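Side-chain contacts in glycosyl hydrolase (Rhizobium leguminosarum bv. trifolii, PDB 5NDX), which is a family 39 glycoside hydrolase, orthologous to human alpha-L-iduronidase, that probably cleaves O-glycosidic bonds of alpha-L-iduronides: residues G102-Y107 against V113-D118; E265-L270 against S321-F326; L270-H275 against H314-G319. The protein carries 2 engineered substitutions. One frame throughout, in Å; residues are numbered along the deposited sequence.

Contact 1 of 3, residues G102-Y107 against V113-D118; sequences GLFTDY and VRRWRD
The backbones come closest where the loop runs into the helix, Tyr107 and Val113 having CA atoms 5.7 Å apart, and they have separated to 8.1 Å between the CA atoms of Phe104 and Trp116. This is a beta-alpha connection of the (beta/alpha)8 barrel: residues 102-107 follow strand 91-95, and residues 113-118 lie on helix 110-131. The gap between them is filled by an aromatic cluster of Phe104, Tyr107 and Trp116. From the helix Trp116 carries its indole across to the two loop rings, a chi1 of -172° pointing it away from the backbone N. The benzo edge of the indole points into the Phe104 face in a T-shaped stack, planes at 90°, with Trp116 CE3 3.5 Å above the centre of the Phe104 ring. Tyr107 in turn brings its edge to the face of the same indole, planes at 82°, and its OH lies over that face, toward the rim, 3.1 Å from Trp116 CE3. The wide indole suits this place because it can offer an edge to Phe104 and a face to Tyr107. Tyr62 and Tyr162 also meet the indole and extend the cluster. Where the backbones are near, the branched Val113 fits tightly, and Tyr107 O, lying against it, also accepts a bond from Asn161 ND2 of helix 155-171. At the outer margin, Arg115 runs out extended, its aliphatic CG 3.8 Å from Phe104 CZ. Its guanidinium then meets Leu103 in plane, at the edge, with Arg115 NH2 3.4 Å from Leu103 CD2.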
loop_
_atom_site.group_PDB
_atom_site.type_symbol
_atom_site.label_atom_id
_atom_site.label_comp_id
_atom_site.label_asym_id
_atom_site.label_seq_id
_atom_site.Cartn_x
_atom_site.Cartn_y
_atom_site.Cartn_z
ATOM N N GLY A 102 9.591 29.364 -4.708
ATOM C CA GLY A 102 8.867 30.301 -3.834
ATOM C C GLY A 102 7.983 31.359 -4.511
ATOM O O GLY A 102 7.606 32.322 -3.896
ATOM N N LEU A 103 7.623 31.176 -5.766
ATOM C CA LEU A 103 6.903 32.207 -6.529
ATOM C C LEU A 103 5.536 32.581 -6.016
ATOM O O LEU A 103 5.077 33.669 -6.313
ATOM C CB LEU A 103 6.680 31.770 -7.972
ATOM C CG LEU A 103 7.690 32.188 -9.024
ATOM C CD1 LEU A 103 9.122 32.033 -8.539
ATOM C CD2 LEU A 103 7.417 31.359 -10.270
ATOM N N PHE A 104 4.843 31.676 -5.339
ATOM C CA PHE A 104 3.477 31.936 -4.903
ATOM C C PHE A 104 3.513 32.465 -3.469
ATOM O O PHE A 104 4.113 31.855 -2.607
ATOM C CB PHE A 104 2.608 30.684 -5.102
ATOM C CG PHE A 104 2.402 30.348 -6.560
ATOM C CD1 PHE A 104 3.362 29.618 -7.263
ATOM C CD2 PHE A 104 1.307 30.819 -7.238
ATOM C CE1 PHE A 104 3.214 29.356 -8.618
ATOM C CE2 PHE A 104 1.148 30.567 -8.600
ATOM C CZ PHE A 104 2.096 29.832 -9.291
ATOM N N THR A 105 2.969 33.661 -3.248
ATOM C CA THR A 105 2.956 34.315 -1.917
ATOM C C THR A 105 1.585 34.805 -1.424
ATOM O O THR A 105 1.461 35.158 -0.271
ATOM C CB THR A 105 3.907 35.516 -1.953
ATOM O OG1 THR A 105 3.552 36.348 -3.066
ATOM C CG2 THR A 105 5.356 35.039 -2.126
ATOM N N ASP A 106 0.546 34.733 -2.254
ATOM C CA ASP A 106 -0.734 35.373 -1.959
ATOM C C ASP A 106 -1.831 34.878 -2.896
ATOM O O ASP A 106 -1.909 35.303 -4.052
ATOM C CB ASP A 106 -0.614 36.910 -2.066
ATOM C CG ASP A 106 -1.875 37.654 -1.594
ATOM O OD1 ASP A 106 -2.766 37.045 -0.944
ATOM O OD2 ASP A 106 -1.950 38.877 -1.866
ATOM N N TYR A 107 -2.700 34.008 -2.380
ATOM C CA TYR A 107 -3.766 33.412 -3.211
ATOM C C TYR A 107 -5.007 34.292 -3.327
ATOM O O TYR A 107 -5.950 33.932 -4.024
ATOM C CB TYR A 107 -4.096 31.975 -2.740
ATOM C CG TYR A 107 -3.063 30.965 -3.220
ATOM C CD1 TYR A 107 -3.084 30.494 -4.531
ATOM C CD2 TYR A 107 -2.050 30.508 -2.379
ATOM C CE1 TYR A 107 -2.137 29.592 -4.982
ATOM C CE2 TYR A 107 -1.107 29.591 -2.822
ATOM C CZ TYR A 107 -1.159 29.144 -4.128
ATOM O OH TYR A 107 -0.235 28.252 -4.593
ATOM N N VAL A 113 -3.362 33.666 -8.610
ATOM C CA VAL A 113 -4.417 32.673 -8.792
ATOM C C VAL A 113 -4.416 32.178 -10.221
ATOM O O VAL A 113 -4.458 30.959 -10.448
ATOM C CB VAL A 113 -5.814 33.213 -8.396
ATOM C CG1 VAL A 113 -6.938 32.240 -8.750
ATOM C CG2 VAL A 113 -5.850 33.502 -6.900
ATOM N N ARG A 114 -4.365 33.115 -11.169
ATOM C CA ARG A 114 -4.313 32.790 -12.607
ATOM C C ARG A 114 -3.014 32.095 -13.056
ATOM O O ARG A 114 -3.033 31.262 -13.959
ATOM C CB ARG A 114 -4.557 34.045 -13.472
ATOM C CG ARG A 114 -6.024 34.269 -13.812
ATOM C CD ARG A 114 -6.292 35.440 -14.789
ATOM N NE ARG A 114 -7.112 36.414 -14.074
ATOM C CZ ARG A 114 -6.663 37.433 -13.345
ATOM N NH1 ARG A 114 -5.376 37.761 -13.289
ATOM N NH2 ARG A 114 -7.539 38.167 -12.697
ATOM N N ARG A 115 -1.902 32.482 -12.453
ATOM C CA ARG A 115 -0.620 31.839 -12.671
ATOM C C ARG A 115 -0.632 30.342 -12.155
ATOM O O ARG A 115 -0.109 29.443 -12.820
ATOM C CB ARG A 115 0.453 32.681 -11.978
ATOM C CG ARG A 115 1.894 32.259 -12.206
ATOM C CD ARG A 115 2.936 33.376 -11.972
ATOM N NE ARG A 115 4.316 32.858 -12.141
ATOM C CZ ARG A 115 4.869 32.451 -13.306
ATOM N NH1 ARG A 115 4.196 32.496 -14.464
ATOM N NH2 ARG A 115 6.121 31.985 -13.335
ATOM N N TRP A 116 -1.261 30.109 -11.001
ATOM C CA TRP A 116 -1.467 28.771 -10.447
ATOM C C TRP A 116 -2.325 27.916 -11.379
ATOM O O TRP A 116 -1.936 26.796 -11.709
ATOM C CB TRP A 116 -2.094 28.807 -9.043
ATOM C CG TRP A 116 -2.112 27.451 -8.417
ATOM C CD1 TRP A 116 -3.155 26.566 -8.399
ATOM C CD2 TRP A 116 -1.021 26.808 -7.751
ATOM N NE1 TRP A 116 -2.790 25.421 -7.739
ATOM C CE2 TRP A 116 -1.479 25.529 -7.346
ATOM C CE3 TRP A 116 0.300 27.174 -7.470
ATOM C CZ2 TRP A 116 -0.653 24.617 -6.654
ATOM C CZ3 TRP A 116 1.121 26.274 -6.759
ATOM C CH2 TRP A 116 0.631 25.013 -6.355
ATOM N N ARG A 117 -3.457 28.467 -11.827
ATOM C CA ARG A 117 -4.286 27.830 -12.845
ATOM C C ARG A 117 -3.432 27.403 -14.043
ATOM O O ARG A 117 -3.533 26.249 -14.542
ATOM C CB ARG A 117 -5.435 28.734 -13.270
ATOM C CG ARG A 117 -6.307 28.186 -14.405
ATOM C CD ARG A 117 -6.946 29.308 -15.251
ATOM N NE ARG A 117 -5.949 30.194 -15.874
ATOM C CZ ARG A 117 -6.175 31.463 -16.288
ATOM N NH1 ARG A 117 -7.372 32.043 -16.172
ATOM N NH2 ARG A 117 -5.185 32.180 -16.807
ATOM N N ASP A 118 -2.562 28.301 -14.476
ATOM C CA ASP A 118 -1.755 28.023 -15.660
ATOM C C ASP A 118 -0.717 26.934 -15.392
ATOM O O ASP A 118 -0.431 26.166 -16.276
ATOM C CB ASP A 118 -1.065 29.287 -16.173
ATOM C CG ASP A 118 -2.053 30.322 -16.761
ATOM O OD1 ASP A 118 -3.224 29.996 -17.087
ATOM O OD2 ASP A 118 -1.617 31.470 -16.908
#

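Contact 2 of 3, residues E265-L270 against S321-F326; sequences ECDPQL and SQRTIF. With 8U8 ((2~{R},3~{S},4~{S},5~{R},6~{S})-6-(4-methyl-2-oxidanylidene-chromen-7-yl)oxy-3,4,5-tris(oxidanyl)oxane-2-carboxylic acid), chain M.
Asp267 and Arg323 mark the closest approach of two loops, with CA atoms 8.6 Å apart and Arg323 at the centre of an inverse gamma turn. The loops follow strands 261-263 and 307-310 of the TIM barrel and together line the sugar pocket. Arginine suits this place because its flat, multivalent end can meet protein and ligand at once. The chain leaves extended and then bends at chi3 (88°), which lays the guanidinium over Asp267. Carboxylate and guanidinium are stacked with planes 3° apart; Asp267 OD1 is 3.4 Å from Arg323 NE, an electrostatic pairing across the guanidinium face, since the N-H groups lie in the plane and the oxygen above it. The stronger partner of Asp267 is Lys222, which bridges to OD2. Glu265, held by Lys222 and Arg57, accepts a bond from a different hydroxyl of the sugar, O3, at OE2. Arg323 NH2 bonds to Asp313 O and to ligand O5, the latter modelled so short that its length is doubtful. Stacking leaves the guanidinium edge for in-plane bonds, which fix the group's rotation: Arg323 NH1 gives one to Gln269 O at 2.9 Å and a straighter one (169°) to the ligand carboxylate O6 at 3.0 Å.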
loop_
_atom_site.group_PDB
_atom_site.type_symbol
_atom_site.label_atom_id
_atom_site.label_comp_id
_atom_site.label_asym_id
_atom_site.label_seq_id
_atom_site.Cartn_x
_atom_site.Cartn_y
_atom_site.Cartn_z
ATOM N N GLU A 265 -5.044 9.511 4.326
ATOM C CA GLU A 265 -3.926 9.209 5.217
ATOM C C GLU A 265 -4.421 8.480 6.436
ATOM O O GLU A 265 -4.659 9.090 7.491
ATOM C CB GLU A 265 -3.232 10.488 5.706
ATOM C CG GLU A 265 -2.094 10.947 4.873
ATOM C CD GLU A 265 -1.410 12.157 5.478
ATOM O OE1 GLU A 265 -0.997 12.088 6.663
ATOM O OE2 GLU A 265 -1.249 13.151 4.752
ATOM N N CYS A 266 -4.605 7.191 6.316
ATOM C CA CYS A 266 -5.253 6.478 7.361
ATOM C C CYS A 266 -4.196 5.599 8.043
ATOM O O CYS A 266 -3.893 4.529 7.545
ATOM C CB CYS A 266 -6.369 5.681 6.786
ATOM S SG CYS A 266 -7.307 4.734 7.995
ATOM N N ASP A 267 -3.602 6.099 9.118
ATOM C CA ASP A 267 -2.574 5.378 9.850
ATOM C C ASP A 267 -3.043 5.144 11.295
ATOM O O ASP A 267 -3.847 5.897 11.816
ATOM C CB ASP A 267 -1.240 6.162 9.807
ATOM C CG ASP A 267 -0.824 6.512 8.363
ATOM O OD1 ASP A 267 -0.430 5.586 7.579
ATOM O OD2 ASP A 267 -0.921 7.713 8.028
ATOM N N PRO A 268 -2.548 4.096 11.930
ATOM C CA PRO A 268 -3.003 3.848 13.297
ATOM C C PRO A 268 -2.545 4.904 14.284
ATOM O O PRO A 268 -3.243 5.178 15.258
ATOM C CB PRO A 268 -2.452 2.466 13.624
ATOM C CG PRO A 268 -1.654 2.031 12.451
ATOM C CD PRO A 268 -1.716 3.018 11.381
ATOM N N GLN A 269 -1.390 5.508 14.043
ATOM C CA GLN A 269 -0.916 6.584 14.912
ATOM C C GLN A 269 -0.234 7.688 14.126
ATOM O O GLN A 269 0.619 7.427 13.239
ATOM C CB GLN A 269 0.022 6.042 15.985
ATOM C CG GLN A 269 0.446 7.085 17.035
ATOM C CD GLN A 269 1.129 6.516 18.274
ATOM O OE1 GLN A 269 1.605 5.371 18.289
ATOM N NE2 GLN A 269 1.183 7.323 19.335
ATOM N N LEU A 270 -0.597 8.922 14.452
ATOM C CA LEU A 270 0.109 10.122 13.957
ATOM C C LEU A 270 1.603 10.092 14.258
ATOM O O LEU A 270 2.040 9.472 15.240
ATOM C CB LEU A 270 -0.510 11.420 14.512
ATOM C CG LEU A 270 -1.828 11.775 13.835
ATOM C CD1 LEU A 270 -2.953 12.192 14.806
ATOM C CD2 LEU A 270 -1.610 12.830 12.709
ATOM N N SER A 321 11.058 0.668 13.858
ATOM C CA SER A 321 10.081 1.214 14.777
ATOM C C SER A 321 9.405 2.426 14.221
ATOM O O SER A 321 8.533 3.000 14.864
ATOM C CB SER A 321 10.794 1.686 16.088
ATOM O OG SER A 321 11.135 0.517 16.748
ATOM N N GLN A 322 9.743 2.821 13.021
ATOM C CA GLN A 322 9.021 3.934 12.391
ATOM C C GLN A 322 7.915 3.437 11.477
ATOM O O GLN A 322 7.889 2.242 11.186
ATOM C CB GLN A 322 10.060 4.798 11.698
ATOM C CG GLN A 322 10.972 5.443 12.748
ATOM C CD GLN A 322 12.112 6.222 12.138
ATOM O OE1 GLN A 322 12.745 5.791 11.172
ATOM N NE2 GLN A 322 12.342 7.392 12.650
ATOM N N ARG A 323 6.995 4.314 11.057
ATOM C CA ARG A 323 5.879 3.911 10.189
ATOM C C ARG A 323 6.339 3.870 8.751
ATOM O O ARG A 323 6.161 4.833 7.942
ATOM C CB ARG A 323 4.720 4.839 10.330
ATOM C CG ARG A 323 3.457 4.446 9.532
ATOM C CD ARG A 323 2.306 5.370 10.021
ATOM N NE ARG A 323 2.375 6.464 9.264
ATOM C CZ ARG A 323 2.151 7.732 9.556
ATOM N NH1 ARG A 323 1.675 8.243 10.683
ATOM N NH2 ARG A 323 2.401 8.496 8.539
ATOM N N THR A 324 7.018 2.789 8.479
ATOM C CA THR A 324 7.712 2.570 7.203
ATOM C C THR A 324 7.481 1.112 6.827
ATOM O O THR A 324 7.347 0.223 7.710
ATOM C CB THR A 324 9.232 2.858 7.299
ATOM O OG1 THR A 324 9.876 1.889 8.117
ATOM C CG2 THR A 324 9.495 4.240 7.930
ATOM N N ILE A 325 7.425 0.861 5.528
ATOM C CA ILE A 325 7.211 -0.454 5.015
ATOM C C ILE A 325 8.528 -1.228 4.834
ATOM O O ILE A 325 8.490 -2.457 4.556
ATOM C CB ILE A 325 6.387 -0.469 3.690
ATOM C CG1 ILE A 325 6.898 0.528 2.664
ATOM C CG2 ILE A 325 4.920 -0.277 4.019
ATOM C CD1 ILE A 325 6.399 0.331 1.260
ATOM N N PHE A 326 9.661 -0.549 4.945
ATOM C CA PHE A 326 10.956 -1.246 4.985
ATOM C C PHE A 326 11.755 -0.761 6.177
ATOM O O PHE A 326 11.604 0.381 6.572
ATOM C CB PHE A 326 11.803 -0.981 3.735
ATOM C CG PHE A 326 11.145 -1.406 2.442
ATOM C CD1 PHE A 326 10.322 -0.541 1.785
ATOM C CD2 PHE A 326 11.377 -2.655 1.911
ATOM C CE1 PHE A 326 9.705 -0.904 0.609
ATOM C CE2 PHE A 326 10.731 -3.058 0.740
ATOM C CZ PHE A 326 9.904 -2.173 0.094
HETATM C C15 8U8 M . 0.688 19.739 12.636
HETATM C C13 8U8 M . -0.464 18.928 12.531
HETATM C C14 8U8 M . -1.617 19.314 13.220
HETATM C C16 8U8 M . -2.789 18.560 13.113
HETATM O O9 8U8 M . -3.753 18.944 13.773
HETATM O O8 8U8 M . -2.836 17.414 12.343
HETATM C C11 8U8 M . -1.760 17.070 11.563
HETATM C C10 8U8 M . -1.881 15.984 10.689
HETATM C C12 8U8 M . -0.554 17.817 11.659
HETATM C C7 8U8 M . 0.510 17.444 10.815
HETATM C C8 8U8 M . 0.383 16.362 9.939
HETATM C C9 8U8 M . -0.805 15.614 9.874
HETATM O O2 8U8 M . -0.990 14.561 9.000
HETATM C C5 8U8 M . 0.105 13.727 8.455
HETATM O O1 8U8 M . 0.960 13.326 9.536
HETATM C C1 8U8 M . 2.208 12.833 9.231
HETATM C C6 8U8 M . 2.354 11.784 10.177
HETATM O O7 8U8 M . 3.504 11.497 10.489
HETATM O O6 8U8 M . 1.326 11.255 10.561
HETATM C C2 8U8 M . 2.380 12.158 7.836
HETATM O O5 8U8 M . 1.794 10.840 7.882
HETATM C C3 8U8 M . 1.808 13.030 6.634
HETATM O O4 8U8 M . 2.851 13.466 5.833
HETATM C C4 8U8 M . 0.965 14.241 7.148
HETATM O O3 8U8 M . 0.194 14.787 6.002
#

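Contact 3 of 3, residues L270-H275 against H314-G319; sequences LGWSDH and HAFIGG. With 8U8 ((2~{R},3~{S},4~{S},5~{R},6~{S})-6-(4-methyl-2-oxidanylidene-chromen-7-yl)oxy-3,4,5-tris(oxidanyl)oxane-2-carboxylic acid), chain M.
Trp272 lays its indole flat on the ring of Phe316, the pyrrole part directly against the phenyl, in a face-to-face stack beside the ligand pocket of the TIM barrel. Centroids of the Trp272 five-membered ring and the Phe316 ring are 3.7 Å apart and the planes only 6° from parallel. The six-membered half is covered too: Phe316 CB makes a CH-pi contact 3.8 Å from its centroid. On the opposite face of the indole lies Ser273 CB. CG of Trp272 stands between the backbone N and the carbonyl carbon (chi1 77°), a crowded position that places the ring over Phe316. Beyond the stack, Trp272 CH2 reaches Ile317 O at 3.6 Å, and Gly318, lacking a side chain, suits the place beside the six-membered ring.

The loop holding Trp272 makes a type I beta turn from Gly271 to Asp274, closed by Asp274 N to Gly271 O at 3.2 Å. Glycine fits its first position, where phi is +84°. The two amides at the start of the turn receive the ligand carboxylate, one oxygen each: Gly271 N binds O6 at 3.1 Å and Trp272 N binds O7 at 2.8 Å. Phe316 approaches the sugar only loosely, with ligand O4 in the plane of its ring and 3.8 Å from Phe316 CZ.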
loop_
_atom_site.group_PDB
_atom_site.type_symbol
_atom_site.label_atom_id
_atom_site.label_comp_id
_atom_site.label_asym_id
_atom_site.label_seq_id
_atom_site.Cartn_x
_atom_site.Cartn_y
_atom_site.Cartn_z
ATOM N N LEU A 270 -0.597 8.922 14.452
ATOM C CA LEU A 270 0.109 10.122 13.957
ATOM C C LEU A 270 1.603 10.092 14.258
ATOM O O LEU A 270 2.040 9.472 15.240
ATOM C CB LEU A 270 -0.510 11.420 14.512
ATOM C CG LEU A 270 -1.828 11.775 13.835
ATOM C CD1 LEU A 270 -2.953 12.192 14.806
ATOM C CD2 LEU A 270 -1.610 12.830 12.709
ATOM N N GLY A 271 2.383 10.747 13.396
ATOM C CA GLY A 271 3.856 10.940 13.646
ATOM C C GLY A 271 4.745 9.753 13.228
ATOM O O GLY A 271 5.219 8.988 14.061
ATOM N N TRP A 272 4.973 9.631 11.923
ATOM C CA TRP A 272 5.649 8.467 11.341
ATOM C C TRP A 272 7.019 8.189 11.916
ATOM O O TRP A 272 7.471 7.020 11.971
ATOM C CB TRP A 272 5.802 8.649 9.815
ATOM C CG TRP A 272 6.892 9.577 9.361
ATOM C CD1 TRP A 272 6.759 10.908 9.057
ATOM C CD2 TRP A 272 8.263 9.259 9.138
ATOM N NE1 TRP A 272 7.962 11.420 8.663
ATOM C CE2 TRP A 272 8.901 10.436 8.706
ATOM C CE3 TRP A 272 9.017 8.099 9.270
ATOM C CZ2 TRP A 272 10.250 10.481 8.401
ATOM C CZ3 TRP A 272 10.365 8.136 8.977
ATOM C CH2 TRP A 272 10.975 9.313 8.553
ATOM N N SER A 273 7.728 9.260 12.254
ATOM C CA SER A 273 9.114 9.129 12.672
ATOM C C SER A 273 9.309 8.862 14.176
ATOM O O SER A 273 10.429 8.585 14.608
ATOM C CB SER A 273 9.924 10.365 12.261
ATOM O OG SER A 273 9.509 11.485 13.034
ATOM N N ASP A 274 8.265 8.908 14.980
ATOM C CA ASP A 274 8.385 8.467 16.378
ATOM C C ASP A 274 8.619 6.951 16.415
ATOM O O ASP A 274 8.290 6.269 15.448
ATOM C CB ASP A 274 7.103 8.796 17.133
ATOM C CG ASP A 274 6.936 10.288 17.347
ATOM O OD1 ASP A 274 7.967 10.940 17.542
ATOM O OD2 ASP A 274 5.792 10.781 17.344
ATOM N N HIS A 275 9.248 6.448 17.481
ATOM C CA HIS A 275 9.564 5.034 17.579
ATOM C C HIS A 275 8.431 4.272 18.286
ATOM O O HIS A 275 8.136 4.524 19.450
ATOM C CB HIS A 275 10.896 4.829 18.267
ATOM C CG HIS A 275 11.999 5.471 17.524
ATOM N ND1 HIS A 275 12.558 4.908 16.405
ATOM C CD2 HIS A 275 12.588 6.681 17.672
ATOM C CE1 HIS A 275 13.492 5.702 15.933
ATOM N NE2 HIS A 275 13.539 6.781 16.690
ATOM N N HIS A 314 2.734 5.253 4.697
ATOM C CA HIS A 314 3.732 4.419 5.336
ATOM C C HIS A 314 4.903 4.037 4.462
ATOM O O HIS A 314 5.618 3.068 4.773
ATOM C CB HIS A 314 3.098 3.212 6.027
ATOM C CG HIS A 314 2.460 2.176 5.134
ATOM N ND1 HIS A 314 2.303 2.291 3.761
ATOM C CD2 HIS A 314 1.934 0.979 5.464
ATOM C CE1 HIS A 314 1.711 1.212 3.294
ATOM N NE2 HIS A 314 1.490 0.393 4.306
ATOM N N ALA A 315 5.123 4.819 3.395
ATOM C CA ALA A 315 6.263 4.578 2.505
ATOM C C ALA A 315 7.449 5.486 2.774
ATOM O O ALA A 315 8.333 5.603 1.942
ATOM C CB ALA A 315 5.820 4.622 1.034
ATOM N N PHE A 316 7.455 6.143 3.928
ATOM C CA PHE A 316 8.594 6.919 4.431
ATOM C C PHE A 316 9.742 5.951 4.581
ATOM O O PHE A 316 9.527 4.712 4.652
ATOM C CB PHE A 316 8.303 7.570 5.788
ATOM C CG PHE A 316 7.288 8.652 5.723
ATOM C CD1 PHE A 316 7.667 9.946 5.439
ATOM C CD2 PHE A 316 5.921 8.380 5.935
ATOM C CE1 PHE A 316 6.717 10.961 5.358
ATOM C CE2 PHE A 316 4.972 9.406 5.865
ATOM C CZ PHE A 316 5.363 10.691 5.565
ATOM N N ILE A 317 10.961 6.495 4.537
ATOM C CA ILE A 317 12.190 5.704 4.693
ATOM C C ILE A 317 12.670 5.826 6.137
ATOM O O ILE A 317 12.752 6.911 6.612
ATOM C CB ILE A 317 13.311 6.212 3.741
ATOM C CG1 ILE A 317 12.830 6.110 2.305
ATOM C CG2 ILE A 317 14.568 5.393 3.928
ATOM C CD1 ILE A 317 13.856 6.482 1.264
ATOM N N GLY A 318 12.966 4.708 6.811
ATOM C CA GLY A 318 13.409 4.722 8.198
ATOM C C GLY A 318 13.548 3.331 8.784
ATOM O O GLY A 318 13.696 2.343 8.062
ATOM N N GLY A 319 13.538 3.271 10.110
ATOM C CA GLY A 319 13.893 2.057 10.838
ATOM C C GLY A 319 12.731 1.147 11.186
ATOM O O GLY A 319 11.565 1.378 10.803
HETATM C C15 8U8 M . 0.688 19.739 12.636
HETATM C C13 8U8 M . -0.464 18.928 12.531
HETATM C C14 8U8 M . -1.617 19.314 13.220
HETATM C C16 8U8 M . -2.789 18.560 13.113
HETATM O O9 8U8 M . -3.753 18.944 13.773
HETATM O O8 8U8 M . -2.836 17.414 12.343
HETATM C C11 8U8 M . -1.760 17.070 11.563
HETATM C C10 8U8 M . -1.881 15.984 10.689
HETATM C C12 8U8 M . -0.554 17.817 11.659
HETATM C C7 8U8 M . 0.510 17.444 10.815
HETATM C C8 8U8 M . 0.383 16.362 9.939
HETATM C C9 8U8 M . -0.805 15.614 9.874
HETATM O O2 8U8 M . -0.990 14.561 9.000
HETATM C C5 8U8 M . 0.105 13.727 8.455
HETATM O O1 8U8 M . 0.960 13.326 9.536
HETATM C C1 8U8 M . 2.208 12.833 9.231
HETATM C C6 8U8 M . 2.354 11.784 10.177
HETATM O O7 8U8 M . 3.504 11.497 10.489
HETATM O O6 8U8 M . 1.326 11.255 10.561
HETATM C C2 8U8 M . 2.380 12.158 7.836
HETATM O O5 8U8 M . 1.794 10.840 7.882
HETATM C C3 8U8 M . 1.808 13.030 6.634
HETATM O O4 8U8 M . 2.851 13.466 5.833
HETATM C C4 8U8 M . 0.965 14.241 7.148
HETATM O O3 8U8 M . 0.194 14.787 6.002
#

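How the contacts relate
Contacts 2 and 3 are adjoining parts of the sugar pocket. Their centres are about 6 Å apart and they share Leu270, whose side chain lies about 7 Å from that of Gln146, an altered residue at the predicted proton-donor position. Contact 3 falls in sequence between the two halves of contact 2, and the loops are probably tied by bonds from Arg323 N to Trp272 O (2.9 Å) and Gln322 NE2 to Ser273 O (3.0 Å). Both grip the ligand carboxylate, one through a guanidinium, the other through backbone amides. Contact 1 stands apart, its nearest atoms about 16 Å from contact 2 and about 19 Å from contact 3, as peripheral barrel packing.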